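Side-chain contacts in DUF5636 domain-containing protein (Legionella pneumophila subsp. pneumophila str. Philadelphia 1, PDB 4RD8), which is of unknown function but folds as a single, largely helical chain and belongs to the DUF5636 family: residues A[74-79]-A[126-131]; A[78-83]-A[88-93]; A[43-48]-A[199-204]; A[133-138]-A[160-165]. The protein carries 3 engineered substitutions. One frame throughout, in Å; residues are numbered along the deposited sequence. Where two conformers were deposited one is given.

Contact 1: residues A[74-79]-A[126-131]; sequences QLRTLI and HGELTH
Arg76 and Glu128 form a salt bridge in which one carboxylate oxygen takes both terminal nitrogens of the guanidinium. NH2 of Arg76 lies 2.7 Å and NH1 of Arg76 2.8 Å from OE1 of Glu128, and both reach that oxygen from the same face of the carboxylate. The oxygen sits in the guanidinium plane, but the two flat groups are turned 72° apart, so this is an end-on grip on a single atom and not the paired, coplanar kind; both bonds are bent at the hydrogen. Glu128 reaches out with an extended chain, CG anti to the backbone N (chi1 -172°), while the Arg76 chain bends at chi2 and chi3 to meet it. The bridge ties helix 69-85 to the loop that leads into helix 130-144, where Leu129 is the N-cap residue and Asp118 accepts from the backbone N of Thr130 and His131. Apolar contact runs beneath the ion pair. CD1 of Leu129 touches CG of Arg76 at 3.6 Å and lies under one face of its guanidinium, with NH1 of Arg76 also 3.6 Å away. The same methyl also meets CD1 of Ile79 at 4.0 Å, and Met92 packs on both Arg76 and Leu129.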
loop_
_atom_site.group_PDB
_atom_site.type_symbol
_atom_site.label_atom_id
_atom_site.label_comp_id
_atom_site.label_asym_id
_atom_site.label_seq_id
_atom_site.Cartn_x
_atom_site.Cartn_y
_atom_site.Cartn_z
ATOM N N GLN A 74 -2.193 -14.553 10.010
ATOM C CA GLN A 74 -2.341 -15.028 8.636
ATOM C C GLN A 74 -2.442 -13.897 7.611
ATOM O O GLN A 74 -1.864 -13.984 6.527
ATOM C CB GLN A 74 -3.537 -15.975 8.513
ATOM C CG GLN A 74 -3.268 -17.349 9.090
ATOM C CD GLN A 74 -1.981 -17.941 8.564
ATOM O OE1 GLN A 74 -1.767 -18.011 7.354
ATOM N NE2 GLN A 74 -1.109 -18.361 9.472
ATOM N N LEU A 75 -3.175 -12.841 7.953
ATOM C CA LEU A 75 -3.279 -11.674 7.077
ATOM C C LEU A 75 -1.920 -10.996 6.904
ATOM O O LEU A 75 -1.563 -10.576 5.806
ATOM C CB LEU A 75 -4.292 -10.666 7.629
ATOM C CG LEU A 75 -4.363 -9.325 6.885
ATOM C CD1 LEU A 75 -4.726 -9.541 5.431
ATOM C CD2 LEU A 75 -5.370 -8.392 7.541
ATOM N N ARG A 76 -1.169 -10.888 7.996
ATOM C CA ARG A 76 0.156 -10.263 7.954
ATOM C C ARG A 76 1.124 -11.050 7.080
ATOM O O ARG A 76 1.891 -10.467 6.314
ATOM C CB ARG A 76 0.731 -10.119 9.366
ATOM C CG ARG A 76 0.507 -8.753 10.001
ATOM C CD ARG A 76 -0.039 -8.882 11.409
ATOM N NE ARG A 76 0.399 -7.798 12.287
ATOM C CZ ARG A 76 -0.363 -6.781 12.678
ATOM N NH1 ARG A 76 -1.622 -6.688 12.276
ATOM N NH2 ARG A 76 0.141 -5.852 13.480
ATOM N N THR A 77 1.083 -12.373 7.195
ATOM C CA THR A 77 1.961 -13.216 6.397
ATOM C C THR A 77 1.522 -13.204 4.934
ATOM O O THR A 77 2.361 -13.225 4.038
ATOM C CB THR A 77 2.055 -14.660 6.951
ATOM O OG1 THR A 77 0.740 -15.207 7.078
ATOM C CG2 THR A 77 2.727 -14.660 8.319
ATOM N N LEU A 78 0.213 -13.157 4.691
ATOM C CA LEU A 78 -0.289 -13.002 3.327
ATOM C C LEU A 78 0.170 -11.677 2.726
ATOM O O LEU A 78 0.647 -11.632 1.587
ATOM C CB LEU A 78 -1.820 -13.100 3.280
ATOM C CG LEU A 78 -2.505 -12.730 1.958
ATOM C CD1 LEU A 78 -2.025 -13.625 0.817
ATOM C CD2 LEU A 78 -4.033 -12.815 2.097
ATOM N N ILE A 79 0.024 -10.596 3.488
ATOM C CA ILE A 79 0.489 -9.287 3.031
ATOM C C ILE A 79 1.992 -9.328 2.703
ATOM O O ILE A 79 2.416 -8.851 1.639
ATOM C CB ILE A 79 0.173 -8.185 4.075
ATOM C CG1 ILE A 79 -1.341 -7.879 4.066
ATOM C CG2 ILE A 79 0.998 -6.930 3.811
ATOM C CD1 ILE A 79 -1.845 -7.134 5.304
ATOM N N HIS A 126 -7.206 4.771 12.735
ATOM C CA HIS A 126 -8.055 4.178 11.701
ATOM C C HIS A 126 -7.512 2.857 11.148
ATOM O O HIS A 126 -8.286 2.000 10.720
ATOM C CB HIS A 126 -8.290 5.172 10.556
ATOM C CG HIS A 126 -9.094 6.371 10.951
ATOM N ND1 HIS A 126 -8.514 7.555 11.374
ATOM C CD2 HIS A 126 -10.429 6.575 10.986
ATOM C CE1 HIS A 126 -9.464 8.426 11.651
ATOM N NE2 HIS A 126 -10.635 7.864 11.427
ATOM N N GLY A 127 -6.195 2.694 11.150
ATOM C CA GLY A 127 -5.583 1.476 10.643
ATOM C C GLY A 127 -4.137 1.283 11.074
ATOM O O GLY A 127 -3.538 2.173 11.677
ATOM N N GLU A 128 -3.569 0.125 10.743
ATOM C CA GLU A 128 -2.222 -0.243 11.182
ATOM C C GLU A 128 -1.334 -0.638 9.999
ATOM O O GLU A 128 -0.147 -0.301 9.941
ATOM C CB GLU A 128 -2.336 -1.410 12.169
ATOM C CG GLU A 128 -1.059 -1.809 12.886
ATOM C CD GLU A 128 -1.256 -3.055 13.739
ATOM O OE1 GLU A 128 -1.797 -4.057 13.216
ATOM O OE2 GLU A 128 -0.881 -3.039 14.930
ATOM N N LEU A 129 -1.927 -1.359 9.055
ATOM C CA LEU A 129 -1.204 -1.852 7.891
ATOM C C LEU A 129 -1.829 -1.335 6.612
ATOM O O LEU A 129 -1.797 -2.020 5.590
ATOM C CB LEU A 129 -1.235 -3.385 7.854
ATOM C CG LEU A 129 -0.695 -4.127 9.076
ATOM C CD1 LEU A 129 -0.882 -5.625 8.901
ATOM C CD2 LEU A 129 0.761 -3.799 9.299
ATOM N N THR A 130 -2.418 -0.145 6.659
ATOM C CA THR A 130 -3.154 0.335 5.490
ATOM C C THR A 130 -2.228 0.611 4.304
ATOM O O THR A 130 -2.579 0.311 3.172
ATOM C CB THR A 130 -4.028 1.569 5.803
ATOM O OG1 THR A 130 -4.916 1.257 6.881
ATOM C CG2 THR A 130 -4.863 1.950 4.586
ATOM N N HIS A 131 -1.050 1.176 4.545
ATOM C CA HIS A 131 -0.117 1.404 3.441
ATOM C C HIS A 131 0.337 0.074 2.845
ATOM O O HIS A 131 0.462 -0.059 1.625
ATOM C CB HIS A 131 1.094 2.231 3.889
ATOM C CG HIS A 131 0.780 3.663 4.177
ATOM N ND1 HIS A 131 -0.048 4.429 3.374
ATOM C CD2 HIS A 131 1.203 4.485 5.171
ATOM C CE1 HIS A 131 -0.122 5.654 3.870
ATOM N NE2 HIS A 131 0.619 5.711 4.957
#

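Contact 2: residues A[78-83]-A[88-93]; sequences LIQEIL and FREGML
The backbone N of Phe88 donates to O of Leu83 across 3.1 Å, a fairly straight bond (155° at the hydrogen). It holds the start of the loop against the last turns of helix 69-85. Gln80 reaches the loop farther along: a chi1 of -175° points its chain away from its own N, and a bend at chi2 lays the amide alongside the backbone of residues 89-92. There NE2 of Gln80 makes a weak bond to O of Arg89 at 3.1 Å, while OE1 of Gln80 lies 2.8 Å from N of Gly91. At the backbone angles of Gly91 a CB would press on the carbonyl O of Glu90, which calls for glycine. Apolar contacts accompany the glutamine. CD2 of Leu83 sits over the centre of the Phe88 ring, a CH-pi contact 3.9 Å from the centroid and 10° off the ring normal. SE of selenomethionine Met92 lies 3.9 Å from CG2 of Ile79, the two side chains crossing at about a right angle. The loop thus folds back on the helix it has just left; the Phe88 ring meets that of Tyr162 on helix 157-162, Met92 touches Ala132 of helix 130-144, and NE of Arg89 is hydrogen-bonded to O of Ser112.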
loop_
_atom_site.group_PDB
_atom_site.type_symbol
_atom_site.label_atom_id
_atom_site.label_comp_id
_atom_site.label_asym_id
_atom_site.label_seq_id
_atom_site.Cartn_x
_atom_site.Cartn_y
_atom_site.Cartn_z
ATOM N N LEU A 78 0.213 -13.157 4.691
ATOM C CA LEU A 78 -0.289 -13.002 3.327
ATOM C C LEU A 78 0.170 -11.677 2.726
ATOM O O LEU A 78 0.647 -11.632 1.587
ATOM C CB LEU A 78 -1.820 -13.100 3.280
ATOM C CG LEU A 78 -2.505 -12.730 1.958
ATOM C CD1 LEU A 78 -2.025 -13.625 0.817
ATOM C CD2 LEU A 78 -4.033 -12.815 2.097
ATOM N N ILE A 79 0.024 -10.596 3.488
ATOM C CA ILE A 79 0.489 -9.287 3.031
ATOM C C ILE A 79 1.992 -9.328 2.703
ATOM O O ILE A 79 2.416 -8.851 1.639
ATOM C CB ILE A 79 0.173 -8.185 4.075
ATOM C CG1 ILE A 79 -1.341 -7.879 4.066
ATOM C CG2 ILE A 79 0.998 -6.930 3.811
ATOM C CD1 ILE A 79 -1.845 -7.134 5.304
ATOM N N GLN A 80 2.790 -9.922 3.593
ATOM C CA GLN A 80 4.232 -10.021 3.357
ATOM C C GLN A 80 4.576 -10.832 2.103
ATOM O O GLN A 80 5.512 -10.489 1.378
ATOM C CB GLN A 80 4.979 -10.607 4.561
ATOM C CG GLN A 80 6.494 -10.594 4.356
ATOM C CD GLN A 80 7.032 -9.182 4.092
ATOM O OE1 GLN A 80 7.028 -8.338 4.987
ATOM N NE2 GLN A 80 7.477 -8.920 2.859
ATOM N N GLU A 81 3.842 -11.915 1.855
ATOM C CA GLU A 81 4.110 -12.731 0.671
ATOM C C GLU A 81 3.871 -11.943 -0.620
ATOM O O GLU A 81 4.673 -12.011 -1.555
ATOM C CB GLU A 81 3.290 -14.027 0.698
ATOM C CG GLU A 81 3.703 -14.966 1.827
ATOM C CD GLU A 81 2.729 -16.106 2.050
ATOM O OE1 GLU A 81 1.843 -16.337 1.194
ATOM O OE2 GLU A 81 2.856 -16.782 3.095
ATOM N N ILE A 82 2.775 -11.186 -0.659
ATOM C CA ILE A 82 2.474 -10.352 -1.818
ATOM C C ILE A 82 3.572 -9.315 -2.015
ATOM O O ILE A 82 4.040 -9.092 -3.128
ATOM C CB ILE A 82 1.104 -9.661 -1.662
ATOM C CG1 ILE A 82 -0.001 -10.722 -1.705
ATOM C CG2 ILE A 82 0.896 -8.625 -2.764
ATOM C CD1 ILE A 82 -1.363 -10.224 -1.240
ATOM N N LEU A 83 3.996 -8.693 -0.921
ATOM C CA LEU A 83 5.040 -7.676 -0.982
ATOM C C LEU A 83 6.363 -8.265 -1.426
ATOM O O LEU A 83 7.059 -7.681 -2.247
ATOM C CB LEU A 83 5.222 -6.986 0.372
ATOM C CG LEU A 83 4.050 -6.097 0.794
ATOM C CD1 LEU A 83 4.339 -5.546 2.190
ATOM C CD2 LEU A 83 3.844 -4.971 -0.215
ATOM N N PHE A 88 9.826 -6.305 -2.381
ATOM C CA PHE A 88 10.019 -5.688 -1.073
ATOM C C PHE A 88 10.909 -6.568 -0.187
ATOM O O PHE A 88 11.034 -7.778 -0.409
ATOM C CB PHE A 88 8.678 -5.451 -0.374
ATOM C CG PHE A 88 7.865 -4.336 -0.976
ATOM C CD1 PHE A 88 7.209 -4.511 -2.188
ATOM C CD2 PHE A 88 7.757 -3.119 -0.329
ATOM C CE1 PHE A 88 6.459 -3.477 -2.740
ATOM C CE2 PHE A 88 7.011 -2.083 -0.870
ATOM C CZ PHE A 88 6.354 -2.272 -2.085
ATOM N N ARG A 89 11.530 -5.956 0.821
ATOM C CA ARG A 89 12.259 -6.737 1.813
ATOM C C ARG A 89 11.279 -7.670 2.503
ATOM O O ARG A 89 10.116 -7.308 2.710
ATOM C CB ARG A 89 12.885 -5.824 2.863
ATOM C CG ARG A 89 13.823 -4.783 2.286
ATOM C CD ARG A 89 15.262 -5.276 2.213
ATOM N NE ARG A 89 16.126 -4.213 1.695
ATOM C CZ ARG A 89 17.449 -4.191 1.788
ATOM N NH1 ARG A 89 18.110 -5.166 2.409
ATOM N NH2 ARG A 89 18.114 -3.168 1.261
ATOM N N GLU A 90 11.753 -8.850 2.875
ATOM C CA GLU A 90 10.913 -9.809 3.581
ATOM C C GLU A 90 10.859 -9.484 5.070
ATOM O O GLU A 90 11.837 -9.646 5.805
ATOM C CB GLU A 90 11.410 -11.235 3.377
ATOM C CG GLU A 90 10.487 -12.293 3.966
ATOM C CD GLU A 90 10.729 -13.656 3.366
ATOM O OE1 GLU A 90 11.908 -13.990 3.111
ATOM O OE2 GLU A 90 9.744 -14.390 3.136
ATOM N N GLY A 91 9.707 -9.010 5.515
ATOM C CA GLY A 91 9.551 -8.617 6.902
ATOM C C GLY A 91 9.184 -7.151 7.007
ATOM O O GLY A 91 9.999 -6.287 6.696
HETATM N N MSE A 92 7.945 -6.882 7.415
HETATM C CA MSE A 92 7.508 -5.511 7.663
HETATM C C MSE A 92 8.134 -5.040 8.986
HETATM O O MSE A 92 8.203 -5.813 9.949
HETATM C CB MSE A 92 5.969 -5.438 7.738
HETATM C CG MSE A 92 5.228 -5.762 6.430
HETATM SE SE MSE A 92 3.322 -5.358 6.527
HETATM C CE MSE A 92 2.832 -6.569 7.977
ATOM N N LEU A 93 8.587 -3.789 9.016
ATOM C CA LEU A 93 9.273 -3.234 10.187
ATOM C C LEU A 93 8.346 -2.353 11.017
ATOM O O LEU A 93 7.358 -1.819 10.511
ATOM C CB LEU A 93 10.484 -2.399 9.755
ATOM C CG LEU A 93 11.570 -3.129 8.953
ATOM C CD1 LEU A 93 12.749 -2.210 8.731
ATOM C CD2 LEU A 93 12.019 -4.389 9.666
#

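Contact 3: residues A[43-48]-A[199-204]; sequences AVNEQL and SDHIQN
Leu48 overlaps two residues of helix 195-204, giving one methyl to each. CD1 of Leu48 comes up to the edge of the His201 imidazole, 3.9 Å from CD2 of His201 and near the ring plane, while CD2 of Leu48 meets CD1 of Ile202 at the same separation of 3.9 Å. At another point of the ring edge Asn45 supplies the polar part. NE2 of His201 donates to OD1 of Asn45 over 2.9 Å in an almost straight bond, 172° at the hydrogen. The donor lies in the carbonyl plane on a lone pair, and amide and imidazole are nearly coplanar. The first torsion of His201, chi1 -178°, sets CG opposite the backbone N and carries the ring out toward helix 41-61. This is a helix-helix contact in an all-helical fold: the axes of the two segments cross at -56° and come no closer than 12.4 Å, so side chains and not the backbones bridge the gap. The hydrogen bond fixes the rotation of the imidazole, which is also stacked on Trp197. Leu48 also touches Phe210 and Leu213, Ile202 also Ile217 of helix 211-218.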
loop_
_atom_site.group_PDB
_atom_site.type_symbol
_atom_site.label_atom_id
_atom_site.label_comp_id
_atom_site.label_asym_id
_atom_site.label_seq_id
_atom_site.Cartn_x
_atom_site.Cartn_y
_atom_site.Cartn_z
ATOM N N ALA A 43 -12.452 -0.393 -9.375
ATOM C CA ALA A 43 -11.276 -1.214 -9.636
ATOM C C ALA A 43 -10.623 -1.719 -8.336
ATOM O O ALA A 43 -10.248 -2.889 -8.237
ATOM C CB ALA A 43 -10.268 -0.437 -10.476
ATOM N N VAL A 44 -10.482 -0.838 -7.351
ATOM C CA VAL A 44 -9.888 -1.215 -6.072
ATOM C C VAL A 44 -10.659 -2.354 -5.399
ATOM O O VAL A 44 -10.051 -3.280 -4.866
ATOM C CB VAL A 44 -9.764 0.000 -5.118
ATOM C CG1 VAL A 44 -9.403 -0.458 -3.710
ATOM C CG2 VAL A 44 -8.705 0.986 -5.633
ATOM N N ASN A 45 -11.988 -2.285 -5.433
ATOM C CA ASN A 45 -12.827 -3.331 -4.844
ATOM C C ASN A 45 -12.502 -4.715 -5.396
ATOM O O ASN A 45 -12.566 -5.715 -4.673
ATOM C CB ASN A 45 -14.321 -3.033 -5.049
ATOM C CG ASN A 45 -14.857 -2.027 -4.050
ATOM O OD1 ASN A 45 -14.224 -1.766 -3.021
ATOM N ND2 ASN A 45 -16.039 -1.471 -4.333
ATOM N N GLU A 46 -12.156 -4.769 -6.679
ATOM C CA GLU A 46 -11.842 -6.040 -7.321
ATOM C C GLU A 46 -10.631 -6.697 -6.656
ATOM O O GLU A 46 -10.641 -7.899 -6.403
ATOM C CB GLU A 46 -11.626 -5.856 -8.827
ATOM C CG GLU A 46 -12.884 -5.387 -9.565
ATOM C CD GLU A 46 -12.686 -5.249 -11.063
ATOM O OE1 GLU A 46 -11.522 -5.164 -11.499
ATOM O OE2 GLU A 46 -13.695 -5.230 -11.807
ATOM N N GLN A 47 -9.599 -5.911 -6.365
ATOM C CA GLN A 47 -8.434 -6.440 -5.655
ATOM C C GLN A 47 -8.694 -6.689 -4.163
ATOM O O GLN A 47 -8.090 -7.577 -3.570
ATOM C CB GLN A 47 -7.188 -5.567 -5.877
ATOM C CG GLN A 47 -6.478 -5.840 -7.201
ATOM C CD GLN A 47 -7.352 -5.524 -8.405
ATOM O OE1 GLN A 47 -7.823 -4.397 -8.553
ATOM N NE2 GLN A 47 -7.591 -6.522 -9.255
ATOM N N LEU A 48 -9.586 -5.909 -3.555
ATOM C CA LEU A 48 -9.974 -6.160 -2.165
ATOM C C LEU A 48 -10.741 -7.474 -2.040
ATOM O O LEU A 48 -10.540 -8.237 -1.089
ATOM C CB LEU A 48 -10.807 -5.003 -1.589
ATOM C CG LEU A 48 -10.060 -3.713 -1.266
ATOM C CD1 LEU A 48 -11.038 -2.583 -0.979
ATOM C CD2 LEU A 48 -9.157 -3.925 -0.053
ATOM N N SER A 199 -9.116 2.554 4.997
ATOM C CA SER A 199 -9.329 1.816 6.236
ATOM C C SER A 199 -10.804 1.764 6.624
ATOM O O SER A 199 -11.318 0.715 7.023
ATOM C CB SER A 199 -8.505 2.431 7.366
ATOM O OG SER A 199 -9.147 2.230 8.612
ATOM N N ASP A 200 -11.489 2.896 6.498
ATOM C CA ASP A 200 -12.912 2.969 6.842
ATOM C C ASP A 200 -13.759 2.215 5.816
ATOM O O ASP A 200 -14.774 1.605 6.149
ATOM C CB ASP A 200 -13.372 4.425 6.918
ATOM C CG ASP A 200 -12.724 5.186 8.060
ATOM O OD1 ASP A 200 -12.195 4.540 8.993
ATOM O OD2 ASP A 200 -12.756 6.436 8.028
ATOM N N HIS A 201 -13.329 2.273 4.562
ATOM C CA HIS A 201 -13.996 1.553 3.488
ATOM C C HIS A 201 -13.999 0.047 3.770
ATOM O O HIS A 201 -15.007 -0.627 3.573
ATOM C CB HIS A 201 -13.303 1.839 2.152
ATOM C CG HIS A 201 -13.945 1.183 0.991
ATOM N ND1 HIS A 201 -15.224 1.490 0.547
ATOM C CD2 HIS A 201 -13.503 0.210 0.137
ATOM C CE1 HIS A 201 -15.531 0.753 -0.493
ATOM N NE2 HIS A 201 -14.490 -0.033 -0.763
ATOM N N ILE A 202 -12.868 -0.466 4.250
ATOM C CA ILE A 202 -12.729 -1.892 4.527
ATOM C C ILE A 202 -13.549 -2.317 5.747
ATOM O O ILE A 202 -14.291 -3.302 5.693
ATOM C CB ILE A 202 -11.244 -2.284 4.716
ATOM C CG1 ILE A 202 -10.504 -2.226 3.375
ATOM C CG2 ILE A 202 -11.129 -3.670 5.317
ATOM C CD1 ILE A 202 -8.976 -2.324 3.500
ATOM N N GLN A 203 -13.420 -1.570 6.844
ATOM C CA GLN A 203 -14.106 -1.909 8.092
ATOM C C GLN A 203 -15.620 -1.777 8.002
ATOM O O GLN A 203 -16.350 -2.426 8.751
ATOM C CB GLN A 203 -13.548 -1.089 9.263
ATOM C CG GLN A 203 -12.138 -1.510 9.673
ATOM C CD GLN A 203 -11.618 -0.774 10.900
ATOM O OE1 GLN A 203 -12.318 -0.640 11.904
ATOM N NE2 GLN A 203 -10.380 -0.292 10.819
ATOM N N ASN A 204 -16.098 -0.950 7.079
ATOM C CA ASN A 204 -17.533 -0.810 6.886
ATOM C C ASN A 204 -18.085 -1.918 5.996
ATOM O O ASN A 204 -19.120 -2.504 6.308
ATOM C CB ASN A 204 -17.877 0.572 6.331
ATOM C CG ASN A 204 -17.702 1.673 7.367
ATOM O OD1 ASN A 204 -17.672 1.409 8.572
ATOM N ND2 ASN A 204 -17.591 2.914 6.902
#

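Contact 4: residues A[133-138]-A[160-165]; sequences IQWCLI and RIYKKL
Helix 130-144 faces the end of helix 157-162, which widens into a pi-type turn at 160-162, and the backbones come closest at Trp135 and Tyr162, whose CA atoms are 8.8 Å apart. The indole of Trp135 fills that gap. Tyr162 presents its ring edge to one indole face, a T-shaped pair with planes at 89° and 5.0 Å between the tyrosine centroid and that of the five-membered ring. CD1 of Tyr162 makes the touch, 3.6 Å from CE2 of Trp135. With chi1 at -178°, Tyr162 swings away from its own backbone N and brings its ring edge onto the indole face. The opposite indole face is covered by CD1 of Ile138, one helical turn on from Trp135. Two aliphatic groups close on the benzene end of the indole: CG2 of Ile161 meets CH2 of Trp135 at 3.7 Å, in the ring plane, and CD1 of Leu165 meets CZ2 of Trp135 at 3.6 Å. Trp135, Ile161, Tyr162 and Leu165 are all buried. The tyrosine OH passes beyond the indole to bond with O of Phe114. Around this core, Trp135 also touches Leu83 of helix 69-85 and Ile184 of helix 179-184, Leu165 packs on Leu183, and Ile161 rests on Leu30 of helix 25-38.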
loop_
_atom_site.group_PDB
_atom_site.type_symbol
_atom_site.label_atom_id
_atom_site.label_comp_id
_atom_site.label_asym_id
_atom_site.label_seq_id
_atom_site.Cartn_x
_atom_site.Cartn_y
_atom_site.Cartn_z
ATOM N N ILE A 133 -1.436 -2.576 2.747
ATOM C CA ILE A 133 -2.588 -3.006 1.956
ATOM C C ILE A 133 -2.701 -2.258 0.618
ATOM O O ILE A 133 -2.997 -2.880 -0.407
ATOM C CB ILE A 133 -3.904 -2.931 2.765
ATOM C CG1 ILE A 133 -3.873 -3.969 3.889
ATOM C CG2 ILE A 133 -5.099 -3.192 1.869
ATOM C CD1 ILE A 133 -5.034 -3.867 4.862
ATOM N N GLN A 134 -2.462 -0.944 0.616
ATOM C CA GLN A 134 -2.439 -0.187 -0.643
ATOM C C GLN A 134 -1.488 -0.828 -1.634
ATOM O O GLN A 134 -1.844 -1.052 -2.795
ATOM C CB GLN A 134 -2.028 1.272 -0.415
ATOM C CG GLN A 134 -3.141 2.132 0.156
ATOM C CD GLN A 134 -2.608 3.419 0.757
ATOM O OE1 GLN A 134 -1.540 3.424 1.378
ATOM N NE2 GLN A 134 -3.340 4.511 0.574
ATOM N N TRP A 135 -0.283 -1.132 -1.166
ATOM C CA TRP A 135 0.699 -1.772 -2.025
ATOM C C TRP A 135 0.270 -3.160 -2.480
ATOM O O TRP A 135 0.449 -3.506 -3.647
ATOM C CB TRP A 135 2.114 -1.709 -1.407
ATOM C CG TRP A 135 2.637 -0.330 -1.629
ATOM C CD1 TRP A 135 2.614 0.714 -0.753
ATOM C CD2 TRP A 135 3.154 0.186 -2.868
ATOM N NE1 TRP A 135 3.126 1.844 -1.359
ATOM C CE2 TRP A 135 3.452 1.547 -2.653
ATOM C CE3 TRP A 135 3.396 -0.376 -4.124
ATOM C CZ2 TRP A 135 4.005 2.354 -3.658
ATOM C CZ3 TRP A 135 3.941 0.427 -5.120
ATOM C CH2 TRP A 135 4.235 1.781 -4.879
ATOM N N CYS A 136 -0.334 -3.946 -1.590
ATOM C CA CYS A 136 -0.864 -5.239 -2.017
ATOM C C CYS A 136 -1.912 -5.080 -3.120
ATOM O O CYS A 136 -1.962 -5.889 -4.027
ATOM C CB CYS A 136 -1.456 -6.040 -0.850
ATOM S SG CYS A 136 -0.223 -6.608 0.328
ATOM N N LEU A 137 -2.755 -4.051 -3.033
ATOM C CA LEU A 137 -3.787 -3.846 -4.057
ATOM C C LEU A 137 -3.142 -3.518 -5.414
ATOM O O LEU A 137 -3.544 -4.051 -6.454
ATOM C CB LEU A 137 -4.767 -2.741 -3.634
ATOM C CG LEU A 137 -5.576 -3.043 -2.362
ATOM C CD1 LEU A 137 -6.387 -1.817 -1.954
ATOM C CD2 LEU A 137 -6.506 -4.250 -2.566
ATOM N N ILE A 138 -2.150 -2.637 -5.386
ATOM C CA ILE A 138 -1.361 -2.295 -6.567
ATOM C C ILE A 138 -0.696 -3.527 -7.183
ATOM O O ILE A 138 -0.773 -3.739 -8.398
ATOM C CB ILE A 138 -0.297 -1.252 -6.210
ATOM C CG1 ILE A 138 -0.968 0.100 -6.014
ATOM C CG2 ILE A 138 0.768 -1.135 -7.303
ATOM C CD1 ILE A 138 -0.159 1.012 -5.115
ATOM N N ARG A 160 11.364 -0.174 -9.012
ATOM C CA ARG A 160 11.000 0.816 -10.032
ATOM C C ARG A 160 10.061 1.912 -9.534
ATOM O O ARG A 160 9.969 2.981 -10.141
ATOM C CB ARG A 160 10.367 0.137 -11.242
ATOM C CG ARG A 160 11.345 -0.654 -12.075
ATOM C CD ARG A 160 10.685 -1.122 -13.345
ATOM N NE ARG A 160 11.553 -2.031 -14.089
ATOM C CZ ARG A 160 11.576 -2.125 -15.415
ATOM N NH1 ARG A 160 10.789 -1.355 -16.151
ATOM N NH2 ARG A 160 12.395 -2.989 -16.002
ATOM N N ILE A 161 9.329 1.626 -8.464
ATOM C CA ILE A 161 8.349 2.585 -7.963
ATOM C C ILE A 161 8.523 2.935 -6.481
ATOM O O ILE A 161 8.860 4.076 -6.131
ATOM C CB ILE A 161 6.897 2.101 -8.217
ATOM C CG1 ILE A 161 6.711 1.671 -9.687
ATOM C CG2 ILE A 161 5.922 3.208 -7.888
ATOM C CD1 ILE A 161 5.450 0.820 -9.917
ATOM N N TYR A 162 8.291 1.960 -5.610
ATOM C CA TYR A 162 8.288 2.202 -4.162
ATOM C C TYR A 162 9.558 2.865 -3.634
ATOM O O TYR A 162 9.493 3.872 -2.940
ATOM C CB TYR A 162 8.049 0.889 -3.428
ATOM C CG TYR A 162 7.961 0.999 -1.915
ATOM C CD1 TYR A 162 6.771 1.364 -1.294
ATOM C CD2 TYR A 162 9.041 0.689 -1.117
ATOM C CE1 TYR A 162 6.674 1.427 0.098
ATOM C CE2 TYR A 162 8.960 0.759 0.279
ATOM C CZ TYR A 162 7.765 1.129 0.875
ATOM O OH TYR A 162 7.694 1.183 2.257
ATOM N N LYS A 163 10.720 2.312 -3.957
ATOM C CA LYS A 163 11.973 2.869 -3.438
ATOM C C LYS A 163 12.176 4.303 -3.848
ATOM O O LYS A 163 12.752 5.086 -3.098
ATOM C CB LYS A 163 13.192 2.034 -3.861
ATOM C CG LYS A 163 13.239 0.634 -3.244
ATOM C CD LYS A 163 14.528 -0.078 -3.671
ATOM C CE LYS A 163 14.690 -1.422 -3.005
ATOM N NZ LYS A 163 15.948 -2.076 -3.482
ATOM N N LYS A 164 11.696 4.657 -5.034
ATOM C CA LYS A 164 11.901 6.006 -5.529
ATOM C C LYS A 164 11.056 7.012 -4.776
ATOM O O LYS A 164 11.362 8.203 -4.795
ATOM C CB LYS A 164 11.688 6.078 -7.054
ATOM C CG LYS A 164 12.602 5.096 -7.788
ATOM C CD LYS A 164 12.664 5.301 -9.303
ATOM C CE LYS A 164 13.585 4.260 -9.937
ATOM N NZ LYS A 164 13.783 4.441 -11.412
ATOM N N LEU A 165 10.026 6.529 -4.086
ATOM C CA LEU A 165 9.192 7.391 -3.248
ATOM C C LEU A 165 9.950 7.881 -2.021
ATOM O O LEU A 165 9.544 8.851 -1.375
ATOM C CB LEU A 165 7.899 6.684 -2.819
ATOM C CG LEU A 165 6.972 6.258 -3.955
ATOM C CD1 LEU A 165 5.732 5.538 -3.386
ATOM C CD2 LEU A 165 6.558 7.466 -4.805
#

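Helices 69-85 and 130-144 tie the set together. Contacts 1 and 2 both start from helix 69-85, share Leu78 and Ile79, and have centres about 10 Å apart. Helix 130-144 serves contacts 1 and 4, whose centres lie about 14 Å apart, and SG of Cys136 in contact 4 packs against Ile79 and Ile82 of contact 2. Contact 3 joins helix 41-61 to helix 195-204 and encloses the other three along the chain. Its centre is about 20 Å from that of contact 2, without touching it, but Leu137 links it to contact 4, and His126 of contact 1 meets its Ser199 and Asp200. Near and distant parts of the sequence are thereby packed into one compact helical body.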